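Long-range contact in N-acetylglucosaminidase (Paenibacillus barengoltzii, PDB 6INX), which probably hydrolyses N-acetylglucosamine-containing glycans as a family 18 glycoside hydrolase: residues D301-K314 with R330-L342. Residues are numbered along the deposited sequence; the frame is centred on the assembly and turned at random.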
loop_
_atom_site.group_PDB
_atom_site.type_symbol
_atom_site.label_atom_id
_atom_site.label_comp_id
_atom_site.label_asym_id
_atom_site.label_seq_id
_atom_site.Cartn_x
_atom_site.Cartn_y
_atom_site.Cartn_z
ATOM N N ASP A 301 -18.167 5.330 -8.234
ATOM C CA ASP A 301 -18.766 6.523 -7.638
ATOM C C ASP A 301 -20.189 6.663 -8.171
ATOM O O ASP A 301 -20.459 6.356 -9.342
ATOM C CB ASP A 301 -18.003 7.787 -8.097
ATOM C CG ASP A 301 -17.203 8.470 -6.978
ATOM O OD1 ASP A 301 -17.432 8.208 -5.777
ATOM O OD2 ASP A 301 -16.322 9.301 -7.321
ATOM N N ASP A 302 -21.104 7.117 -7.316
ATOM C CA ASP A 302 -22.446 7.427 -7.808
ATOM C C ASP A 302 -22.915 8.772 -7.271
ATOM O O ASP A 302 -22.125 9.509 -6.679
ATOM C CB ASP A 302 -23.433 6.281 -7.515
ATOM C CG ASP A 302 -23.711 6.078 -6.030
ATOM O OD1 ASP A 302 -23.209 6.840 -5.186
ATOM O OD2 ASP A 302 -24.461 5.138 -5.700
ATOM N N GLU A 303 -24.195 9.115 -7.466
ATOM C CA GLU A 303 -24.673 10.395 -6.949
ATOM C C GLU A 303 -24.571 10.461 -5.427
ATOM O O GLU A 303 -24.352 11.541 -4.865
ATOM C CB GLU A 303 -26.115 10.651 -7.404
ATOM C CG GLU A 303 -26.303 10.644 -8.918
ATOM C CD GLU A 303 -26.719 9.286 -9.463
ATOM O OE1 GLU A 303 -26.138 8.251 -9.060
ATOM O OE2 GLU A 303 -27.645 9.250 -10.294
ATOM N N MET A 304 -24.702 9.318 -4.752
ATOM C CA MET A 304 -24.652 9.279 -3.291
ATOM C C MET A 304 -23.239 9.567 -2.778
ATOM O O MET A 304 -23.041 10.420 -1.905
ATOM C CB MET A 304 -25.148 7.909 -2.818
ATOM C CG MET A 304 -25.476 7.762 -1.343
ATOM S SD MET A 304 -26.235 6.144 -1.006
ATOM C CE MET A 304 -27.866 6.364 -1.716
ATOM N N SER A 305 -22.238 8.878 -3.322
ATOM C CA SER A 305 -20.870 9.140 -2.884
ATOM C C SER A 305 -20.406 10.532 -3.306
ATOM O O SER A 305 -19.679 11.199 -2.563
ATOM C CB SER A 305 -19.927 8.053 -3.406
ATOM O OG SER A 305 -19.936 7.971 -4.824
ATOM N N ILE A 306 -20.843 11.000 -4.479
ATOM C CA ILE A 306 -20.499 12.351 -4.904
ATOM C C ILE A 306 -21.071 13.393 -3.939
ATOM O O ILE A 306 -20.379 14.348 -3.566
ATOM C CB ILE A 306 -20.917 12.581 -6.366
ATOM C CG1 ILE A 306 -19.969 11.829 -7.307
ATOM C CG2 ILE A 306 -20.948 14.069 -6.702
ATOM C CD1 ILE A 306 -20.438 11.837 -8.764
ATOM N N ARG A 307 -22.329 13.224 -3.488
ATOM C CA ARG A 307 -22.855 14.184 -2.510
ATOM C C ARG A 307 -22.008 14.193 -1.251
ATOM O O ARG A 307 -21.711 15.257 -0.701
ATOM C CB ARG A 307 -24.335 13.931 -2.158
ATOM C CG ARG A 307 -24.929 14.727 -0.944
ATOM C CD ARG A 307 -24.946 16.189 -1.335
ATOM N NE ARG A 307 -25.499 17.104 -0.359
ATOM C CZ ARG A 307 -26.676 17.729 -0.479
ATOM N NH1 ARG A 307 -27.461 17.544 -1.550
ATOM N NH2 ARG A 307 -27.060 18.589 0.485
ATOM N N TYR A 308 -21.604 13.011 -0.773
ATOM C CA TYR A 308 -20.747 12.971 0.405
ATOM C C TYR A 308 -19.413 13.664 0.146
ATOM O O TYR A 308 -18.898 14.373 1.018
ATOM C CB TYR A 308 -20.526 11.529 0.867
ATOM C CG TYR A 308 -21.628 10.984 1.755
ATOM C CD1 TYR A 308 -21.745 11.395 3.078
ATOM C CD2 TYR A 308 -22.534 10.048 1.272
ATOM C CE1 TYR A 308 -22.751 10.896 3.896
ATOM C CE2 TYR A 308 -23.547 9.540 2.085
ATOM C CZ TYR A 308 -23.646 9.974 3.392
ATOM O OH TYR A 308 -24.646 9.477 4.210
ATOM N N LYS A 309 -18.848 13.488 -1.049
ATOM C CA LYS A 309 -17.594 14.161 -1.379
ATOM C C LYS A 309 -17.763 15.676 -1.392
ATOM O O LYS A 309 -16.889 16.408 -0.915
ATOM C CB LYS A 309 -17.070 13.661 -2.726
ATOM C CG LYS A 309 -16.560 12.214 -2.701
ATOM C CD LYS A 309 -15.924 11.815 -4.030
ATOM C CE LYS A 309 -15.400 10.378 -3.966
ATOM N NZ LYS A 309 -14.693 9.943 -5.216
ATOM N N CYS A 310 -18.896 16.161 -1.912
ATOM C CA CYS A 310 -19.150 17.600 -1.940
ATOM C C CYS A 310 -19.326 18.165 -0.535
ATOM O O CYS A 310 -18.785 19.234 -0.220
ATOM C CB CYS A 310 -20.387 17.897 -2.785
ATOM S SG CYS A 310 -20.179 17.587 -4.540
ATOM N N ASP A 311 -20.078 17.464 0.323
ATOM C CA ASP A 311 -20.232 17.908 1.706
ATOM C C ASP A 311 -18.885 17.973 2.411
ATOM O O ASP A 311 -18.646 18.869 3.229
ATOM C CB ASP A 311 -21.156 16.961 2.478
ATOM C CG ASP A 311 -22.574 16.930 1.932
ATOM O OD1 ASP A 311 -22.982 17.887 1.242
ATOM O OD2 ASP A 311 -23.290 15.944 2.205
ATOM N N TYR A 312 -17.998 17.012 2.120
ATOM C CA TYR A 312 -16.662 17.008 2.709
ATOM C C TYR A 312 -15.856 18.214 2.245
ATOM O O TYR A 312 -15.158 18.849 3.043
ATOM C CB TYR A 312 -15.958 15.699 2.327
ATOM C CG TYR A 312 -14.547 15.527 2.865
ATOM C CD1 TYR A 312 -13.432 15.913 2.112
ATOM C CD2 TYR A 312 -14.326 14.936 4.102
ATOM C CE1 TYR A 312 -12.143 15.747 2.603
ATOM C CE2 TYR A 312 -13.034 14.764 4.599
ATOM C CZ TYR A 312 -11.952 15.167 3.843
ATOM O OH TYR A 312 -10.677 14.995 4.346
ATOM N N VAL A 313 -15.951 18.551 0.958
ATOM C CA VAL A 313 -15.247 19.721 0.437
ATOM C C VAL A 313 -15.696 20.980 1.168
ATOM O O VAL A 313 -14.875 21.812 1.569
ATOM C CB VAL A 313 -15.463 19.829 -1.084
ATOM C CG1 VAL A 313 -15.181 21.235 -1.593
ATOM C CG2 VAL A 313 -14.586 18.815 -1.817
ATOM N N LYS A 314 -17.004 21.117 1.385
ATOM C CA LYS A 314 -17.528 22.301 2.062
ATOM C C LYS A 314 -17.105 22.333 3.525
ATOM O O LYS A 314 -16.645 23.365 4.025
ATOM C CB LYS A 314 -19.052 22.342 1.940
ATOM C CG LYS A 314 -19.560 22.541 0.523
ATOM C CD LYS A 314 -21.074 22.413 0.486
ATOM C CE LYS A 314 -21.645 23.017 -0.770
ATOM N NZ LYS A 314 -23.108 22.754 -0.870
ATOM N N ARG A 330 -22.907 9.079 -19.947
ATOM C CA ARG A 330 -23.888 9.629 -20.871
ATOM C C ARG A 330 -25.268 9.800 -20.244
ATOM O O ARG A 330 -26.160 10.346 -20.901
ATOM C CB ARG A 330 -23.965 8.766 -22.132
ATOM C CG ARG A 330 -22.613 8.507 -22.778
ATOM C CD ARG A 330 -22.756 7.872 -24.150
ATOM N NE ARG A 330 -22.518 8.835 -25.223
ATOM C CZ ARG A 330 -23.135 8.815 -26.401
ATOM N NH1 ARG A 330 -24.035 7.877 -26.668
ATOM N NH2 ARG A 330 -22.853 9.737 -27.311
ATOM N N THR A 331 -25.474 9.344 -19.002
ATOM C CA THR A 331 -26.714 9.659 -18.301
ATOM C C THR A 331 -26.747 11.094 -17.794
ATOM O O THR A 331 -27.822 11.576 -17.422
ATOM C CB THR A 331 -26.937 8.722 -17.109
ATOM O OG1 THR A 331 -26.145 9.167 -15.998
ATOM C CG2 THR A 331 -26.582 7.279 -17.463
ATOM N N HIS A 332 -25.599 11.777 -17.752
ATOM C CA HIS A 332 -25.440 13.159 -17.297
ATOM C C HIS A 332 -25.718 13.349 -15.811
ATOM O O HIS A 332 -25.618 14.479 -15.312
ATOM C CB HIS A 332 -26.258 14.161 -18.130
ATOM C CG HIS A 332 -26.250 13.867 -19.597
ATOM N ND1 HIS A 332 -25.137 14.060 -20.386
ATOM C CD2 HIS A 332 -27.214 13.389 -20.417
ATOM C CE1 HIS A 332 -25.416 13.714 -21.630
ATOM N NE2 HIS A 332 -26.671 13.303 -21.676
ATOM N N ARG A 333 -26.019 12.274 -15.074
ATOM C CA ARG A 333 -26.437 12.408 -13.686
ATOM C C ARG A 333 -25.276 12.760 -12.764
ATOM O O ARG A 333 -25.470 13.476 -11.776
ATOM C CB ARG A 333 -27.143 11.129 -13.221
ATOM C CG ARG A 333 -28.248 10.675 -14.182
ATOM C CD ARG A 333 -29.334 9.846 -13.498
ATOM N NE ARG A 333 -28.849 8.550 -13.039
ATOM C CZ ARG A 333 -28.998 7.405 -13.704
ATOM N NH1 ARG A 333 -29.620 7.376 -14.878
ATOM N NH2 ARG A 333 -28.517 6.282 -13.191
ATOM N N LEU A 334 -24.062 12.278 -13.064
ATOM C CA LEU A 334 -22.964 12.470 -12.124
ATOM C C LEU A 334 -22.469 13.910 -12.138
ATOM O O LEU A 334 -22.181 14.481 -11.078
ATOM C CB LEU A 334 -21.839 11.473 -12.414
ATOM C CG LEU A 334 -22.182 9.991 -12.245
ATOM C CD1 LEU A 334 -20.923 9.133 -12.337
ATOM C CD2 LEU A 334 -22.906 9.744 -10.923
ATOM N N LEU A 335 -22.395 14.528 -13.319
ATOM C CA LEU A 335 -22.075 15.952 -13.380
ATOM C C LEU A 335 -23.157 16.791 -12.705
ATOM O O LEU A 335 -22.853 17.749 -11.984
ATOM C CB LEU A 335 -21.875 16.393 -14.828
ATOM C CG LEU A 335 -21.706 17.904 -15.047
ATOM C CD1 LEU A 335 -20.606 18.492 -14.160
ATOM C CD2 LEU A 335 -21.427 18.188 -16.507
ATOM N N ASP A 336 -24.428 16.440 -12.908
ATOM C CA ASP A 336 -25.496 17.164 -12.222
ATOM C C ASP A 336 -25.352 17.066 -10.704
ATOM O O ASP A 336 -25.497 18.065 -9.990
ATOM C CB ASP A 336 -26.851 16.621 -12.667
ATOM C CG ASP A 336 -27.832 17.715 -13.003
ATOM O OD1 ASP A 336 -27.385 18.827 -13.356
ATOM O OD2 ASP A 336 -29.053 17.469 -12.908
ATOM N N ALA A 337 -25.045 15.869 -10.194
ATOM C CA ALA A 337 -24.872 15.694 -8.757
ATOM C C ALA A 337 -23.724 16.543 -8.227
ATOM O O ALA A 337 -23.822 17.133 -7.143
ATOM C CB ALA A 337 -24.632 14.216 -8.441
ATOM N N LEU A 338 -22.619 16.616 -8.978
ATOM C CA LEU A 338 -21.493 17.447 -8.575
ATOM C C LEU A 338 -21.884 18.919 -8.565
ATOM O O LEU A 338 -21.596 19.651 -7.606
ATOM C CB LEU A 338 -20.325 17.211 -9.539
ATOM C CG LEU A 338 -18.923 17.547 -9.063
ATOM C CD1 LEU A 338 -18.619 16.726 -7.843
ATOM C CD2 LEU A 338 -17.924 17.243 -10.178
ATOM N N TYR A 339 -22.542 19.371 -9.633
ATOM C CA TYR A 339 -22.974 20.762 -9.721
ATOM C C TYR A 339 -23.918 21.131 -8.580
ATOM O O TYR A 339 -23.775 22.193 -7.961
ATOM C CB TYR A 339 -23.645 20.991 -11.075
ATOM C CG TYR A 339 -24.259 22.358 -11.227
ATOM C CD1 TYR A 339 -23.460 23.486 -11.354
ATOM C CD2 TYR A 339 -25.637 22.519 -11.249
ATOM C CE1 TYR A 339 -24.016 24.742 -11.493
ATOM C CE2 TYR A 339 -26.203 23.769 -11.388
ATOM C CZ TYR A 339 -25.386 24.875 -11.511
ATOM O OH TYR A 339 -25.945 26.127 -11.652
ATOM N N GLN A 340 -24.883 20.262 -8.278
ATOM C CA GLN A 340 -25.819 20.539 -7.191
ATOM C C GLN A 340 -25.126 20.537 -5.838
ATOM O O GLN A 340 -25.491 21.311 -4.947
ATOM C CB GLN A 340 -26.917 19.485 -7.172
ATOM C CG GLN A 340 -27.811 19.476 -8.373
ATOM C CD GLN A 340 -28.627 18.206 -8.423
ATOM O OE1 GLN A 340 -28.513 17.349 -7.539
ATOM N NE2 GLN A 340 -29.434 18.060 -9.463
ATOM N N GLY A 341 -24.147 19.649 -5.651
ATOM C CA GLY A 341 -23.505 19.518 -4.360
ATOM C C GLY A 341 -22.570 20.651 -4.007
ATOM O O GLY A 341 -22.214 20.797 -2.834
ATOM N N LEU A 342 -22.159 21.453 -4.987
ATOM C CA LEU A 342 -21.192 22.514 -4.727
ATOM C C LEU A 342 -21.775 23.903 -4.981
ATOM O O LEU A 342 -22.969 24.035 -5.245
ATOM C CB LEU A 342 -19.939 22.295 -5.570
ATOM C CG LEU A 342 -19.125 21.066 -5.151
ATOM C CD1 LEU A 342 -18.008 20.818 -6.154
ATOM C CD2 LEU A 342 -18.558 21.245 -3.749
HETATM O O HOH W 1 -27.676 6.247 -10.699
HETATM O O HOH W 2 -24.602 23.324 -2.927
#
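E303 meets R333 through a salt bridge: R333 NE donates to E303 OE2 at 3.1 Å with an N-H...O angle of 157°. OE2 lies in the R333 guanidinium plane, and NE approaches it nearly along the E303 CD-OE2 bond. A water accepts from R333 NH2 and donates to E303 OE1, so both carboxylate oxygens are engaged. The bend of the E303 chain at chi2 (94°) turns the carboxylate toward R333, while E303 CG rests 4.0 Å from A337 CB. An alanine in place of E303 would probably leave R333 without its charged mate and remove the aliphatic chain that packs against L334 CD2.

Further along, I306 divides its contacts between two branches: CD1 meets L334 CD2, and CG2, anti to the backbone N, reaches L338 CD1 at 3.7 Å. C310 SG lies 3.7 Å from L342 CG. C310 CB comes within 3.4 Å of G341 O, an approach that a side chain at G341 would block, since a CB there would clash with C310 SG. The extended K314 then donates from NZ to G341 O (2.9 Å), and a water ties NZ to the carbonyls of Q340 and L342.

Behind these contacts, S305 N donates to D302 OD1 and D302 N to S305 OG, a capping box at the start of helix 303-316; D302 also pairs with R280. V313, L338 and L342 all rest on V321 of strand 320-324. The two helices, side by side with axes 8.9 Å apart and crossing at -26°, are joined through that strand and both pack on it, as expected of neighbouring helices on the outside of the family 18 TIM barrel.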